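Local coordinates for mitotic checkpoint control protein kinase BUB1 (Drosophila melanogaster, PDB 6JKK) that acts in the mitotic checkpoint at kinetochores and, through the kinase domain described here, probably binds ATP and phosphorylates protein substrates, at residues D248-V253 with M265-R270. Sequence-based numbering, arbitrary orientation.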
ATOM      1  N   ASP A 248       7.969   5.749  -3.100  1.00 18.05           N
ATOM      2  CA  ASP A 248       7.311   4.980  -2.049  1.00 13.73           C
ATOM      3  C   ASP A 248       7.655   5.523  -0.669  1.00 16.09           C
ATOM      4  O   ASP A 248       6.802   5.572   0.216  1.00 19.43           O
ATOM      5  CB  ASP A 248       7.727   3.513  -2.136  1.00 12.80           C
ATOM      6  CG  ASP A 248       6.883   2.729  -3.104  1.00 20.69           C
ATOM      7  OD1 ASP A 248       5.975   3.331  -3.720  1.00 16.85           O
ATOM      8  OD2 ASP A 248       7.130   1.513  -3.244  1.00 20.69           O
ATOM      9  N   LEU A 249       8.910   5.930  -0.494  1.00 15.99           N
ATOM     10  CA  LEU A 249       9.383   6.405   0.806  1.00 17.32           C
ATOM     11  C   LEU A 249       8.707   7.737   1.135  1.00 18.77           C
ATOM     12  O   LEU A 249       8.415   8.036   2.293  1.00 16.94           O
ATOM     13  CB  LEU A 249      10.913   6.512   0.816  1.00 15.73           C
ATOM     14  CG  LEU A 249      11.638   5.203   0.480  1.00 17.25           C
ATOM     15  CD1 LEU A 249      13.136   5.326   0.644  1.00 23.66           C
ATOM     16  CD2 LEU A 249      11.114   4.050   1.328  1.00 15.13           C
ATOM     17  N   TYR A 250       8.426   8.516   0.099  1.00 13.33           N
ATOM     18  CA  TYR A 250       7.626   9.730   0.253  1.00 14.69           C
ATOM     19  C   TYR A 250       6.214   9.355   0.690  1.00 15.77           C
ATOM     20  O   TYR A 250       5.670   9.948   1.626  1.00 17.82           O
ATOM     21  CB  TYR A 250       7.597  10.511  -1.063  1.00 15.09           C
ATOM     22  CG  TYR A 250       6.725  11.750  -1.043  1.00 19.29           C
ATOM     23  CD1 TYR A 250       7.222  12.965  -0.599  1.00 21.82           C
ATOM     24  CD2 TYR A 250       5.407  11.700  -1.481  1.00 26.14           C
ATOM     25  CE1 TYR A 250       6.430  14.098  -0.584  1.00 23.94           C
ATOM     26  CE2 TYR A 250       4.608  12.818  -1.471  1.00 24.54           C
ATOM     27  CZ  TYR A 250       5.123  14.015  -1.020  1.00 28.55           C
ATOM     28  OH  TYR A 250       4.324  15.131  -1.012  1.00 32.33           O
ATOM     29  N   GLY A 251       5.627   8.359   0.025  1.00 14.20           N
ATOM     30  CA  GLY A 251       4.291   7.894   0.368  1.00 15.53           C
ATOM     31  C   GLY A 251       4.196   7.400   1.798  1.00 21.00           C
ATOM     32  O   GLY A 251       3.207   7.665   2.505  1.00 14.10           O
ATOM     33  N   LEU A 252       5.240   6.687   2.223  1.00 15.13           N
ATOM     34  CA  LEU A 252       5.352   6.182   3.589  1.00 18.72           C
ATOM     35  C   LEU A 252       5.238   7.303   4.617  1.00 17.36           C
ATOM     36  O   LEU A 252       4.481   7.194   5.584  1.00 18.72           O
ATOM     37  CB  LEU A 252       6.694   5.471   3.779  1.00 23.40           C
ATOM     38  CG  LEU A 252       6.702   3.977   4.092  1.00 28.89           C
ATOM     39  CD1 LEU A 252       8.107   3.525   4.467  1.00 22.48           C
ATOM     40  CD2 LEU A 252       5.717   3.638   5.200  1.00 21.93           C
ATOM     41  N   VAL A 253       6.006   8.371   4.419  1.00 18.58           N
ATOM     42  CA  VAL A 253       5.947   9.523   5.318  1.00 16.44           C
ATOM     43  C   VAL A 253       4.548  10.118   5.344  1.00 21.31           C
ATOM     44  O   VAL A 253       4.030  10.461   6.411  1.00 18.32           O
ATOM     45  CB  VAL A 253       6.968  10.611   4.930  1.00 21.43           C
ATOM     46  CG1 VAL A 253       6.809  11.838   5.811  1.00 24.27           C
ATOM     47  CG2 VAL A 253       8.369  10.077   5.063  1.00 24.09           C
ATOM     48  N   MET A 265      -0.280  15.410   4.643  1.00 28.35           N
ATOM     49  CA  MET A 265       1.038  16.028   4.660  1.00 26.47           C
ATOM     50  C   MET A 265       1.213  17.093   3.583  1.00 30.59           C
ATOM     51  O   MET A 265       0.950  16.855   2.403  1.00 26.03           O
ATOM     52  CB  MET A 265       2.113  14.953   4.493  1.00 21.57           C
ATOM     53  CG  MET A 265       3.540  15.486   4.524  1.00 24.69           C
ATOM     54  SD  MET A 265       4.755  14.169   4.324  1.00 28.97           S
ATOM     55  CE  MET A 265       4.570  13.769   2.583  1.00 19.12           C
ATOM     56  N   GLU A 266       1.653  18.271   4.005  1.00 25.92           N
ATOM     57  CA  GLU A 266       2.162  19.268   3.084  1.00 29.00           C
ATOM     58  C   GLU A 266       3.644  19.411   3.355  1.00 35.64           C
ATOM     59  O   GLU A 266       4.069  19.643   4.491  1.00 40.87           O
ATOM     60  CB  GLU A 266       1.485  20.614   3.290  1.00 31.49           C
ATOM     61  CG  GLU A 266      -0.019  20.559   3.332  1.00 35.99           C
ATOM     62  CD  GLU A 266      -0.599  21.916   3.630  1.00 44.29           C
ATOM     63  OE1 GLU A 266      -1.148  22.100   4.738  1.00 51.02           O
ATOM     64  OE2 GLU A 266      -0.480  22.806   2.760  1.00 40.54           O
ATOM     65  N   VAL A 267       4.425  19.286   2.296  1.00 28.33           N
ATOM     66  CA  VAL A 267       5.868  19.310   2.393  1.00 29.22           C
ATOM     67  C   VAL A 267       6.427  20.676   1.953  1.00 34.90           C
ATOM     68  O   VAL A 267       5.975  21.246   0.958  1.00 33.52           O
ATOM     69  CB  VAL A 267       6.434  18.144   1.567  1.00 28.25           C
ATOM     70  CG1 VAL A 267       7.740  18.492   0.986  1.00 39.43           C
ATOM     71  CG2 VAL A 267       6.551  16.900   2.427  1.00 28.45           C
ATOM     72  N   VAL A 268       7.370  21.220   2.724  1.00 31.91           N
ATOM     73  CA  VAL A 268       8.049  22.471   2.369  1.00 36.26           C
ATOM     74  C   VAL A 268       9.534  22.357   2.698  1.00 35.44           C
ATOM     75  O   VAL A 268       9.938  21.471   3.452  1.00 34.19           O
ATOM     76  CB  VAL A 268       7.490  23.685   3.147  1.00 41.03           C
ATOM     77  CG1 VAL A 268       5.990  23.817   2.959  1.00 45.87           C
ATOM     78  CG2 VAL A 268       7.827  23.576   4.625  1.00 35.20           C
ATOM     79  N   GLN A 269      10.345  23.251   2.145  1.00 34.59           N
ATOM     80  CA  GLN A 269      11.749  23.324   2.531  1.00 43.37           C
ATOM     81  C   GLN A 269      11.881  24.005   3.887  1.00 49.67           C
ATOM     82  O   GLN A 269      11.293  25.065   4.112  1.00 45.98           O
ATOM     83  CB  GLN A 269      12.562  24.094   1.490  1.00 44.18           C
ATOM     84  CG  GLN A 269      12.589  23.438   0.126  1.00 47.21           C
ATOM     85  CD  GLN A 269      13.602  24.064  -0.820  1.00 52.98           C
ATOM     86  OE1 GLN A 269      14.785  23.724  -0.794  1.00 55.90           O
ATOM     87  NE2 GLN A 269      13.136  24.976  -1.668  1.00 51.16           N
ATOM     88  N   ARG A 270      12.644  23.399   4.792  1.00 48.47           N
ATOM     89  CA  ARG A 270      12.887  24.010   6.094  1.00 49.69           C
ATOM     90  C   ARG A 270      13.798  25.218   5.956  1.00 50.05           C
ATOM     91  O   ARG A 270      15.001  25.114   6.160  1.00 54.40           O
ATOM     92  CB  ARG A 270      13.495  23.002   7.071  1.00 49.60           C
ATOM     93  CG  ARG A 270      12.594  22.696   8.253  1.00 54.59           C
ATOM     94  CD  ARG A 270      11.153  22.635   7.780  1.00 63.70           C
ATOM     95  NE  ARG A 270      10.198  22.341   8.842  1.00 70.56           N
ATOM     96  CZ  ARG A 270       8.967  22.839   8.886  1.00 76.01           C
ATOM     97  NH1 ARG A 270       8.555  23.671   7.937  1.00 80.36           N
ATOM     98  NH2 ARG A 270       8.151  22.519   9.883  1.00 74.43           N
TER
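Met265 reaches helix 246-261 with its thioether, whose sulfur and methyl meet different partners in the tight part of the contact. Its SD packs on Val253 CG1 at 3.4 Å, while its methyl CE lies over one face of the Tyr250 ring as a CH-pi contact, 4.0 Å from the centroid and displaced toward the rim. The chain runs extended as far as the sulfur and then bends at chi3 (73°), which turns CE onto the ring about equally near CZ and CE1. Tyr250 and Val253 stand three residues apart, nearly one helical turn, so one side chain touches both. In protein kinases this long helix corresponds to αF, the buried core helix of the C-terminal lobe; here it meets the chain leading into a two-stranded antiparallel hairpin, 267-269 with 276-278. Its Asp248 accepts hydrogen bonds from the backbone N atoms of His180 and Ala181, consistent with the αF aspartate that braces the catalytic loop. The Tyr250 OH is hydrogen-bonded to Leu231 O. Val267 makes one looser approach to the helix, CG2 to Tyr250 CE1 at 4.1 Å, and also packs on Trp276, whereas Glu266 points away and, like Gln269, is exposed to solvent.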